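PDB 2PYX: tryptophan halogenase from Shewanella frigidimarina, which probably binds FAD and acts as a flavin-dependent monooxygenase of the tryptophan halogenase family. Local coordinates for residues I10-G15 against W20-L25; E29-K34 against L43-I48; L180-C185 against V191-D196; D227-G230 against L234-G237. All coordinates share one frame; numbering follows the deposited sequence. Where two conformers were deposited one is given.

How the contacts relate
All four contacts belong to one largely parallel, Rossmann-type sheet and the helices packed on it. Contacts 1 and 2 share helix 16-31: the first seats its early part on strand 9-13, the second closes the crossover onto neighbouring strand 44-49. Contact 3 adds helix 174-187 and edge strand 192-195, and meets contact 1 at W20. Contact 4 follows strand 224-227, which flanks strand 9-13 on the side away from strand 44-49. Contact 1, buried, rests on van der Waals packing; contact 2, also buried, adds a side-chain amide that serves a backbone; contact 4 buries a carboxylate at a helix start; contact 3, only partly buried, runs from backbone bond to loose periphery.

Contact 1 (I10-G15 against W20-L25); sequences IIIVGG and WITAGL
I12 lays its tip on A23, joining strand 9-13 to helix 16-31 in the strand-turn-helix that opens the Rossmann-type fold. The glycine-rich turn between them includes G15, one of four neighbouring residues predicted to bind FAD. From CB the isoleucine forks. The CG2 branch stays on the strand side, among C228 and L47, whereas CG1, anti to the carbonyl carbon (chi1 -57°), heads for the helix. CG1 is a spacer; extended beyond it, CD1 lands on A23, 3.7 Å from CA as well as from CB. The same methyl also meets CG2 of T22, more loosely, at 4.2 Å. A long branched residue on the strand and an alanine on the helix suit each other here, because the small methyl lets I12 reach down to the helix backbone. T22 fits too: its OG1 bonds to A18 O within the helix, which leaves CG2 as the apolar branch presented to I12. The turn itself needs glycine: at G14 (phi 112°) a beta carbon would jam against the preceding carbonyl, and at G15 the neighbour is W20. G15 passes obliquely by that ring, whose other neighbours include helix 174-187 and H193, met edge-to-face. A beta carbon on G15 would crowd the indole nitrogen, for its CA already lies 3.9 Å from W20 NE1.

Contact 2 (E29-K34 against L43-I48); sequences EHNVDK and LNITLI
N31 and L43 are joined by two hydrogen bonds, both made by the side-chain amide to the backbone of a single residue. L43 N donates to N31 OD1 at 3.0 Å, nearly straight at 170°, in the carbonyl plane and on a lone pair. In return N31 ND2 donates to L43 O at 2.9 Å, more bent and tilted from both flat groups. Asparagine suits the place because its amide offers an acceptor and a donor side by side, as a neighbouring strand would; with CG anti to the carbonyl carbon (chi1 -68°) it faces L43. A leucine here would probably leave both L43 N and L43 O without these mates just where strand 44-49 begins. The van der Waals contacts are lighter. L43 CD1 rests 3.8 Å from H30 CB and as near to CD2 of the ring, while the imidazole itself is held by NE2 bonding to A376 O. I45 CD1 only brushes N31 ND2, at 4.4 Å. Together they tie the C-terminal part of helix 16-31 to the start of strand 44-49, which runs parallel to strand 9-13: the beta-alpha-beta crossover of a Rossmann-type fold.

Contact 3 (L180-C185 against V191-D196); sequences LLTEHC and VTHIRD
C185 and V191 form the close part of a helix-to-strand connection in the Rossmann-type domain, where helix 174-187 leads into the parallel edge strand 192-195. V191 N donates to C185 O at 3.1 Å and 166°, so a carbonyl near the C-terminal end of the helix accepts a hydrogen bond from the chain returning toward the sheet. The valine follows that bond with its bulk: CB sits 3.5 Å from C185 O, and CG2 reaches C185 CB at 4.0 Å. A beta-branched residue fits, since one branch can cover the helix end while the rest faces I45 of the adjoining strand. C185 is compact enough to let V191 approach, and its sulfur lies against G24 of helix 16-31. Further along, the segments diverge, and the fit slackens toward the solvent. T182 and H193, both partly exposed, touch through a single methyl. H193 extends from the strand with CG anti to the backbone N (chi1 -171°), which carries the ring across to the helix; its NE2 bonds to E49 OE1. Threonine offers both characters here, with OG1 turned back to S178 O within the helix and the methyl left for the histidine. T182 CG2 approaches the imidazole obliquely, 3.9 Å from both H193 ND1 and H193 CE1.

Contact 4 (D227-G230 against L234-G237); sequences DCTG and LLLG
D227 directs its carboxylate at the start of the helix that holds L235 and L236, and each oxygen has its own task. OD2 takes two backbone donors: L236 N at 2.9 Å and 169°, on the lone pair away from OD1, and L235 N, also at 2.9 Å but from well above the carboxylate plane. OD1 turns to its own loop, accepting T229 N at 2.9 Å in an Asx turn and T229 OG1 at 2.6 Å on the syn lone pair. Four bonds thus fix the group's rotation, and the amides at the helix start probably favour its negative charge. T229 stands beside it with OG1 between N and the carbonyl carbon (chi1 64°), where the hydroxyl donates to D227 OD1 and accepts from L234 N at 2.9 Å. The D227 and L235 side chains run obliquely across each other, with L235 CB 3.4 Å from D227 OD2; the short aspartate keeps its oxygens close to the helix amides. With an alanine in its place, the L235 and L236 amides would probably lose their acceptor, and T229 N and OG1 the oxygen that holds the turn. The loop follows strand 224-227, between strands 9-13 and 347-349; L235 packs on V13 and C347, and L236 on A349.

Contact 1 (I10-G15 against W20-L25)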
loop_
_atom_site.group_PDB
_atom_site.type_symbol
_atom_site.label_atom_id
_atom_site.label_comp_id
_atom_site.label_asym_id
_atom_site.label_seq_id
_atom_site.Cartn_x
_atom_site.Cartn_y
_atom_site.Cartn_z
ATOM N N ILE A 10 6.644 24.951 7.372
ATOM C CA ILE A 10 5.861 23.721 7.297
ATOM C C ILE A 10 6.062 22.942 8.577
ATOM O O ILE A 10 7.202 22.627 8.929
ATOM C CB ILE A 10 6.351 22.815 6.150
ATOM C CG1 ILE A 10 6.533 23.603 4.854
ATOM C CG2 ILE A 10 5.354 21.670 5.956
ATOM C CD1 ILE A 10 5.308 24.274 4.370
ATOM N N ILE A 11 4.956 22.643 9.271
ATOM C CA ILE A 11 4.947 21.935 10.515
ATOM C C ILE A 11 4.240 20.600 10.356
ATOM O O ILE A 11 3.037 20.563 9.990
ATOM C CB ILE A 11 4.264 22.748 11.651
ATOM C CG1 ILE A 11 4.817 24.180 11.734
ATOM C CG2 ILE A 11 4.375 22.009 12.956
ATOM C CD1 ILE A 11 6.252 24.237 11.998
ATOM N N ILE A 12 4.963 19.515 10.605
ATOM C CA ILE A 12 4.445 18.147 10.569
ATOM C C ILE A 12 4.202 17.680 11.985
ATOM O O ILE A 12 5.115 17.693 12.813
ATOM C CB ILE A 12 5.439 17.207 9.864
ATOM C CG1 ILE A 12 5.752 17.716 8.445
ATOM C CG2 ILE A 12 4.922 15.797 9.910
ATOM C CD1 ILE A 12 6.970 17.062 7.853
ATOM N N VAL A 13 2.972 17.270 12.269
ATOM C CA VAL A 13 2.585 16.901 13.610
ATOM C C VAL A 13 2.443 15.391 13.626
ATOM O O VAL A 13 1.463 14.835 13.072
ATOM C CB VAL A 13 1.285 17.602 14.045
ATOM C CG1 VAL A 13 0.985 17.282 15.502
ATOM C CG2 VAL A 13 1.429 19.113 13.877
ATOM N N GLY A 14 3.430 14.729 14.233
ATOM C CA GLY A 14 3.516 13.301 14.218
ATOM C C GLY A 14 4.690 12.792 13.409
ATOM O O GLY A 14 5.040 13.358 12.376
ATOM N N GLY A 15 5.318 11.733 13.912
ATOM C CA GLY A 15 6.391 11.085 13.229
ATOM C C GLY A 15 5.916 9.839 12.488
ATOM O O GLY A 15 4.951 9.860 11.700
ATOM N N TRP A 20 7.686 11.129 8.579
ATOM C CA TRP A 20 9.040 11.178 8.024
ATOM C C TRP A 20 9.104 11.021 6.511
ATOM O O TRP A 20 9.941 11.633 5.857
ATOM C CB TRP A 20 9.977 10.210 8.718
ATOM C CG TRP A 20 10.223 10.616 10.132
ATOM C CD1 TRP A 20 9.714 10.024 11.267
ATOM C CD2 TRP A 20 10.980 11.730 10.565
ATOM N NE1 TRP A 20 10.142 10.703 12.384
ATOM C CE2 TRP A 20 10.918 11.752 11.980
ATOM C CE3 TRP A 20 11.710 12.728 9.909
ATOM C CZ2 TRP A 20 11.553 12.737 12.734
ATOM C CZ3 TRP A 20 12.357 13.669 10.661
ATOM C CH2 TRP A 20 12.262 13.670 12.071
ATOM N N ILE A 21 8.194 10.247 5.927
ATOM C CA ILE A 21 8.175 10.227 4.459
ATOM C C ILE A 21 7.806 11.614 3.933
ATOM O O ILE A 21 8.374 12.096 2.946
ATOM C CB ILE A 21 7.232 9.145 3.915
ATOM C CG1 ILE A 21 7.881 7.764 4.101
ATOM C CG2 ILE A 21 6.883 9.386 2.427
ATOM C CD1 ILE A 21 6.924 6.598 3.862
ATOM N N THR A 22 6.841 12.254 4.596
ATOM C CA THR A 22 6.445 13.599 4.197
ATOM C C THR A 22 7.635 14.554 4.298
ATOM O O THR A 22 7.909 15.331 3.405
ATOM C CB THR A 22 5.247 14.115 5.029
ATOM O OG1 THR A 22 4.143 13.205 4.870
ATOM C CG2 THR A 22 4.832 15.506 4.593
ATOM N N ALA A 23 8.306 14.557 5.449
ATOM C CA ALA A 23 9.446 15.449 5.646
ATOM C C ALA A 23 10.501 15.253 4.570
ATOM O O ALA A 23 11.012 16.206 3.991
ATOM C CB ALA A 23 10.047 15.207 7.017
ATOM N N GLY A 24 10.819 13.994 4.284
ATOM C CA GLY A 24 11.864 13.684 3.320
ATOM C C GLY A 24 11.527 14.086 1.909
ATOM O O GLY A 24 12.346 14.655 1.173
ATOM N N LEU A 25 10.292 13.777 1.503
ATOM C CA LEU A 25 9.864 14.127 0.147
ATOM C C LEU A 25 9.807 15.660 -0.048
ATOM O O LEU A 25 10.212 16.172 -1.071
ATOM C CB LEU A 25 8.549 13.456 -0.222
ATOM C CG LEU A 25 8.657 11.952 -0.464
ATOM C CD1 LEU A 25 7.238 11.410 -0.637
ATOM C CD2 LEU A 25 9.524 11.624 -1.667
#

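Contact 2 (E29-K34 against L43-I48)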
loop_
_atom_site.group_PDB
_atom_site.type_symbol
_atom_site.label_atom_id
_atom_site.label_comp_id
_atom_site.label_asym_id
_atom_site.label_seq_id
_atom_site.Cartn_x
_atom_site.Cartn_y
_atom_site.Cartn_z
ATOM N N GLU A 29 12.531 17.583 -2.532
ATOM C CA GLU A 29 11.986 18.267 -3.707
ATOM C C GLU A 29 12.353 19.748 -3.741
ATOM O O GLU A 29 12.621 20.263 -4.817
ATOM C CB GLU A 29 10.463 18.080 -3.809
ATOM C CG GLU A 29 9.788 18.819 -4.923
ATOM C CD GLU A 29 10.171 18.345 -6.310
ATOM O OE1 GLU A 29 10.938 17.372 -6.479
ATOM O OE2 GLU A 29 9.699 18.983 -7.271
ATOM N N HIS A 30 12.349 20.411 -2.581
ATOM C CA HIS A 30 12.506 21.877 -2.563
ATOM C C HIS A 30 13.854 22.409 -2.089
ATOM O O HIS A 30 14.244 23.509 -2.473
ATOM C CB HIS A 30 11.391 22.499 -1.724
ATOM C CG HIS A 30 10.058 22.336 -2.378
ATOM N ND1 HIS A 30 9.642 23.139 -3.415
ATOM C CD2 HIS A 30 9.117 21.377 -2.230
ATOM C CE1 HIS A 30 8.468 22.707 -3.845
ATOM N NE2 HIS A 30 8.138 21.620 -3.165
ATOM N N ASN A 31 14.547 21.618 -1.284
ATOM C CA ASN A 31 15.745 22.074 -0.564
ATOM C C ASN A 31 17.072 21.457 -1.005
ATOM O O ASN A 31 18.111 21.880 -0.511
ATOM C CB ASN A 31 15.543 21.843 0.930
ATOM C CG ASN A 31 14.462 22.735 1.523
ATOM O OD1 ASN A 31 13.868 23.575 0.821
ATOM N ND2 ASN A 31 14.226 22.595 2.838
ATOM N N VAL A 32 17.034 20.491 -1.928
ATOM C CA VAL A 32 18.213 19.684 -2.326
ATOM C C VAL A 32 18.360 19.679 -3.853
ATOM O O VAL A 32 17.369 19.603 -4.592
ATOM C CB VAL A 32 18.056 18.238 -1.854
ATOM C CG1 VAL A 32 19.203 17.380 -2.335
ATOM C CG2 VAL A 32 17.940 18.192 -0.375
ATOM N N ASP A 33 19.599 19.796 -4.329
ATOM C CA ASP A 33 19.939 19.688 -5.746
ATOM C C ASP A 33 21.163 18.780 -5.810
ATOM O O ASP A 33 22.161 19.030 -5.136
ATOM C CB ASP A 33 20.249 21.055 -6.370
ATOM C CG ASP A 33 20.379 21.021 -7.917
ATOM O OD1 ASP A 33 19.641 20.191 -8.554
ATOM O OD2 ASP A 33 21.116 21.848 -8.520
ATOM N N LYS A 34 21.056 17.724 -6.611
ATOM C CA LYS A 34 22.148 16.749 -6.810
ATOM C C LYS A 34 22.691 16.257 -5.480
ATOM O O LYS A 34 23.914 16.169 -5.289
ATOM C CB LYS A 34 23.272 17.371 -7.629
ATOM C CG LYS A 34 22.898 17.864 -9.015
ATOM C CD LYS A 34 24.019 18.754 -9.592
ATOM N N LEU A 43 12.252 25.775 2.147
ATOM C CA LEU A 43 11.312 25.363 3.155
ATOM C C LEU A 43 12.001 25.172 4.494
ATOM O O LEU A 43 13.089 24.582 4.567
ATOM C CB LEU A 43 10.648 24.016 2.820
ATOM C CG LEU A 43 9.878 23.963 1.502
ATOM C CD1 LEU A 43 9.232 22.601 1.377
ATOM C CD2 LEU A 43 8.850 25.064 1.402
ATOM N N ASN A 44 11.313 25.612 5.530
ATOM C CA ASN A 44 11.727 25.383 6.906
ATOM C C ASN A 44 10.752 24.371 7.474
ATOM O O ASN A 44 9.599 24.693 7.782
ATOM C CB ASN A 44 11.710 26.682 7.720
ATOM C CG ASN A 44 12.239 26.490 9.144
ATOM O OD1 ASN A 44 13.072 25.627 9.392
ATOM N ND2 ASN A 44 11.731 27.294 10.081
ATOM N N ILE A 45 11.209 23.125 7.559
ATOM C CA ILE A 45 10.356 22.011 7.943
ATOM C C ILE A 45 10.683 21.558 9.372
ATOM O O ILE A 45 11.839 21.270 9.681
ATOM C CB ILE A 45 10.564 20.832 6.986
ATOM C CG1 ILE A 45 10.325 21.217 5.525
ATOM C CG2 ILE A 45 9.667 19.652 7.402
ATOM C CD1 ILE A 45 10.967 20.242 4.591
ATOM N N THR A 46 9.673 21.545 10.233
ATOM C CA THR A 46 9.781 21.075 11.601
ATOM C C THR A 46 8.792 19.930 11.807
ATOM O O THR A 46 7.613 20.044 11.452
ATOM C CB THR A 46 9.471 22.217 12.593
ATOM O OG1 THR A 46 10.381 23.315 12.387
ATOM C CG2 THR A 46 9.542 21.730 14.059
ATOM N N LEU A 47 9.259 18.856 12.426
ATOM C CA LEU A 47 8.458 17.716 12.766
ATOM C C LEU A 47 8.372 17.609 14.277
ATOM O O LEU A 47 9.416 17.498 14.938
ATOM C CB LEU A 47 8.988 16.425 12.119
ATOM C CG LEU A 47 8.066 15.185 12.223
ATOM C CD1 LEU A 47 8.302 14.249 11.058
ATOM C CD2 LEU A 47 8.302 14.424 13.504
ATOM N N ILE A 48 7.153 17.647 14.812
ATOM C CA ILE A 48 6.901 17.525 16.260
ATOM C C ILE A 48 6.371 16.118 16.474
ATOM O O ILE A 48 5.294 15.758 15.979
ATOM C CB ILE A 48 5.875 18.552 16.773
ATOM C CG1 ILE A 48 6.331 19.978 16.470
ATOM C CG2 ILE A 48 5.662 18.332 18.297
ATOM C CD1 ILE A 48 5.273 21.044 16.684
#

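Contact 3 (L180-C185 against V191-D196)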
loop_
_atom_site.group_PDB
_atom_site.type_symbol
_atom_site.label_atom_id
_atom_site.label_comp_id
_atom_site.label_asym_id
_atom_site.label_seq_id
_atom_site.Cartn_x
_atom_site.Cartn_y
_atom_site.Cartn_z
ATOM N N LEU A 180 15.252 5.020 10.467
ATOM C CA LEU A 180 16.179 5.355 9.387
ATOM C C LEU A 180 15.863 6.729 8.787
ATOM O O LEU A 180 16.734 7.543 8.557
ATOM C CB LEU A 180 16.161 4.265 8.311
ATOM C CG LEU A 180 16.902 4.475 6.995
ATOM C CD1 LEU A 180 18.304 4.953 7.251
ATOM C CD2 LEU A 180 16.975 3.211 6.180
ATOM N N LEU A 181 14.585 6.982 8.550
ATOM C CA LEU A 181 14.172 8.253 7.961
ATOM C C LEU A 181 14.443 9.436 8.918
ATOM O O LEU A 181 14.827 10.522 8.492
ATOM C CB LEU A 181 12.678 8.230 7.608
ATOM C CG LEU A 181 12.341 7.324 6.419
ATOM C CD1 LEU A 181 10.829 7.140 6.371
ATOM C CD2 LEU A 181 12.899 7.888 5.100
ATOM N N THR A 182 14.226 9.218 10.217
ATOM C CA THR A 182 14.497 10.268 11.190
ATOM C C THR A 182 15.953 10.704 11.091
ATOM O O THR A 182 16.263 11.885 11.055
ATOM C CB THR A 182 14.258 9.731 12.604
ATOM O OG1 THR A 182 12.861 9.413 12.789
ATOM C CG2 THR A 182 14.708 10.761 13.657
ATOM N N GLU A 183 16.824 9.693 11.041
ATOM C CA GLU A 183 18.270 9.934 10.920
ATOM C C GLU A 183 18.602 10.651 9.618
ATOM O O GLU A 183 19.270 11.669 9.616
ATOM C CB GLU A 183 19.050 8.605 11.018
ATOM C CG GLU A 183 18.904 7.928 12.361
ATOM C CD GLU A 183 19.184 6.418 12.391
ATOM O OE1 GLU A 183 19.427 5.774 11.325
ATOM O OE2 GLU A 183 19.111 5.869 13.530
ATOM N N HIS A 184 18.099 10.139 8.504
ATOM C CA HIS A 184 18.393 10.757 7.237
ATOM C C HIS A 184 17.848 12.175 7.148
ATOM O O HIS A 184 18.536 13.102 6.713
ATOM C CB HIS A 184 17.820 9.906 6.145
ATOM C CG HIS A 184 18.085 10.427 4.778
ATOM N ND1 HIS A 184 19.267 10.183 4.103
ATOM C CD2 HIS A 184 17.320 11.177 3.951
ATOM C CE1 HIS A 184 19.208 10.760 2.914
ATOM N NE2 HIS A 184 18.041 11.375 2.799
ATOM N N CYS A 185 16.600 12.366 7.548
ATOM C CA CYS A 185 15.979 13.672 7.358
ATOM C C CYS A 185 16.578 14.771 8.217
ATOM O O CYS A 185 16.698 15.913 7.802
ATOM C CB CYS A 185 14.490 13.628 7.648
ATOM S SG CYS A 185 13.553 12.706 6.370
ATOM N N VAL A 191 15.828 18.789 8.383
ATOM C CA VAL A 191 14.557 18.812 9.093
ATOM C C VAL A 191 14.802 19.002 10.600
ATOM O O VAL A 191 15.664 18.329 11.196
ATOM C CB VAL A 191 13.750 17.545 8.791
ATOM C CG1 VAL A 191 12.446 17.515 9.579
ATOM C CG2 VAL A 191 13.464 17.516 7.283
ATOM N N THR A 192 14.075 19.941 11.189
ATOM C CA THR A 192 14.121 20.173 12.639
ATOM C C THR A 192 13.176 19.217 13.336
ATOM O O THR A 192 12.012 19.092 12.948
ATOM C CB THR A 192 13.765 21.597 12.963
ATOM O OG1 THR A 192 14.712 22.481 12.332
ATOM C CG2 THR A 192 13.767 21.823 14.489
ATOM N N HIS A 193 13.679 18.528 14.364
ATOM C CA HIS A 193 12.933 17.504 15.082
ATOM C C HIS A 193 12.669 18.014 16.503
ATOM O O HIS A 193 13.606 18.389 17.221
ATOM C CB HIS A 193 13.778 16.239 15.106
ATOM C CG HIS A 193 13.087 15.019 15.617
ATOM N ND1 HIS A 193 13.760 13.855 15.921
ATOM C CD2 HIS A 193 11.774 14.761 15.826
ATOM C CE1 HIS A 193 12.891 12.936 16.296
ATOM N NE2 HIS A 193 11.678 13.467 16.272
ATOM N N ILE A 194 11.409 18.023 16.905
ATOM C CA ILE A 194 11.035 18.390 18.289
ATOM C C ILE A 194 10.310 17.204 18.862
ATOM O O ILE A 194 9.366 16.700 18.250
ATOM C CB ILE A 194 10.122 19.616 18.355
ATOM C CG1 ILE A 194 10.827 20.840 17.802
ATOM C CG2 ILE A 194 9.654 19.856 19.805
ATOM C CD1 ILE A 194 9.915 22.038 17.658
ATOM N N ARG A 195 10.764 16.716 20.027
ATOM C CA ARG A 195 10.078 15.644 20.738
ATOM C C ARG A 195 9.272 16.246 21.877
ATOM O O ARG A 195 9.850 16.568 22.927
ATOM C CB ARG A 195 11.089 14.663 21.335
ATOM C CG ARG A 195 11.860 13.812 20.341
ATOM C CD ARG A 195 10.930 12.950 19.514
ATOM N NE ARG A 195 11.398 11.564 19.423
ATOM C CZ ARG A 195 10.772 10.506 19.933
ATOM N NH1 ARG A 195 9.615 10.634 20.578
ATOM N NH2 ARG A 195 11.303 9.301 19.782
ATOM N N ASP A 196 7.966 16.408 21.688
ATOM C CA ASP A 196 7.107 17.103 22.666
ATOM C C ASP A 196 5.624 16.917 22.380
ATOM O O ASP A 196 5.249 16.415 21.313
ATOM C CB ASP A 196 7.438 18.603 22.623
ATOM C CG ASP A 196 7.051 19.348 23.910
ATOM O OD1 ASP A 196 6.483 18.719 24.832
ATOM O OD2 ASP A 196 7.351 20.559 23.965
#

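Contact 4 (D227-G230 against L234-G237)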
loop_
_atom_site.group_PDB
_atom_site.type_symbol
_atom_site.label_atom_id
_atom_site.label_comp_id
_atom_site.label_asym_id
_atom_site.label_seq_id
_atom_site.Cartn_x
_atom_site.Cartn_y
_atom_site.Cartn_z
ATOM N N ASP A 227 -1.095 16.832 9.310
ATOM C CA ASP A 227 -1.580 15.990 10.377
ATOM C C ASP A 227 -1.118 14.549 10.137
ATOM O O ASP A 227 -1.672 13.853 9.285
ATOM C CB ASP A 227 -3.104 16.052 10.463
ATOM C CG ASP A 227 -3.656 15.338 11.679
ATOM O OD1 ASP A 227 -2.919 14.579 12.306
ATOM O OD2 ASP A 227 -4.855 15.505 11.976
ATOM N N CYS A 228 -0.115 14.118 10.904
ATOM C CA CYS A 228 0.373 12.762 10.939
ATOM C C CYS A 228 0.143 12.116 12.326
ATOM O O CYS A 228 0.912 11.262 12.779
ATOM C CB CYS A 228 1.851 12.772 10.532
ATOM S SG CYS A 228 2.077 13.293 8.819
ATOM N N THR A 229 -0.939 12.521 12.985
ATOM C CA THR A 229 -1.216 12.064 14.355
ATOM C C THR A 229 -1.901 10.681 14.442
ATOM O O THR A 229 -2.252 10.225 15.550
ATOM C CB THR A 229 -2.083 13.090 15.112
ATOM O OG1 THR A 229 -3.382 13.228 14.502
ATOM C CG2 THR A 229 -1.371 14.399 15.189
ATOM N N GLY A 230 -2.079 9.999 13.315
ATOM C CA GLY A 230 -2.736 8.685 13.295
ATOM C C GLY A 230 -4.239 8.776 13.353
ATOM O O GLY A 230 -4.807 9.822 13.061
ATOM N N LEU A 234 -5.995 14.438 15.101
ATOM C CA LEU A 234 -6.150 15.569 16.018
ATOM C C LEU A 234 -6.322 16.952 15.375
ATOM O O LEU A 234 -6.989 17.834 15.939
ATOM C CB LEU A 234 -4.984 15.600 16.998
ATOM C CG LEU A 234 -4.800 14.372 17.891
ATOM C CD1 LEU A 234 -3.599 14.541 18.785
ATOM C CD2 LEU A 234 -6.049 14.088 18.729
ATOM N N LEU A 235 -5.732 17.151 14.189
ATOM C CA LEU A 235 -5.809 18.425 13.512
ATOM C C LEU A 235 -6.953 18.420 12.507
ATOM O O LEU A 235 -7.832 19.270 12.516
ATOM C CB LEU A 235 -4.497 18.778 12.809
ATOM C CG LEU A 235 -3.426 19.444 13.693
ATOM C CD1 LEU A 235 -2.953 18.572 14.794
ATOM C CD2 LEU A 235 -2.254 19.929 12.834
ATOM N N LEU A 236 -6.957 17.454 11.609
ATOM C CA LEU A 236 -7.936 17.489 10.540
ATOM C C LEU A 236 -9.346 17.059 11.019
ATOM O O LEU A 236 -10.343 17.773 10.847
ATOM C CB LEU A 236 -7.472 16.609 9.376
ATOM C CG LEU A 236 -8.383 16.710 8.149
ATOM C CD1 LEU A 236 -7.898 17.794 7.226
ATOM C CD2 LEU A 236 -8.518 15.397 7.390
ATOM N N GLY A 237 -9.403 15.889 11.636
ATOM C CA GLY A 237 -10.687 15.383 12.110
ATOM C C GLY A 237 -11.219 16.116 13.310
ATOM O O GLY A 237 -12.389 16.480 13.316
#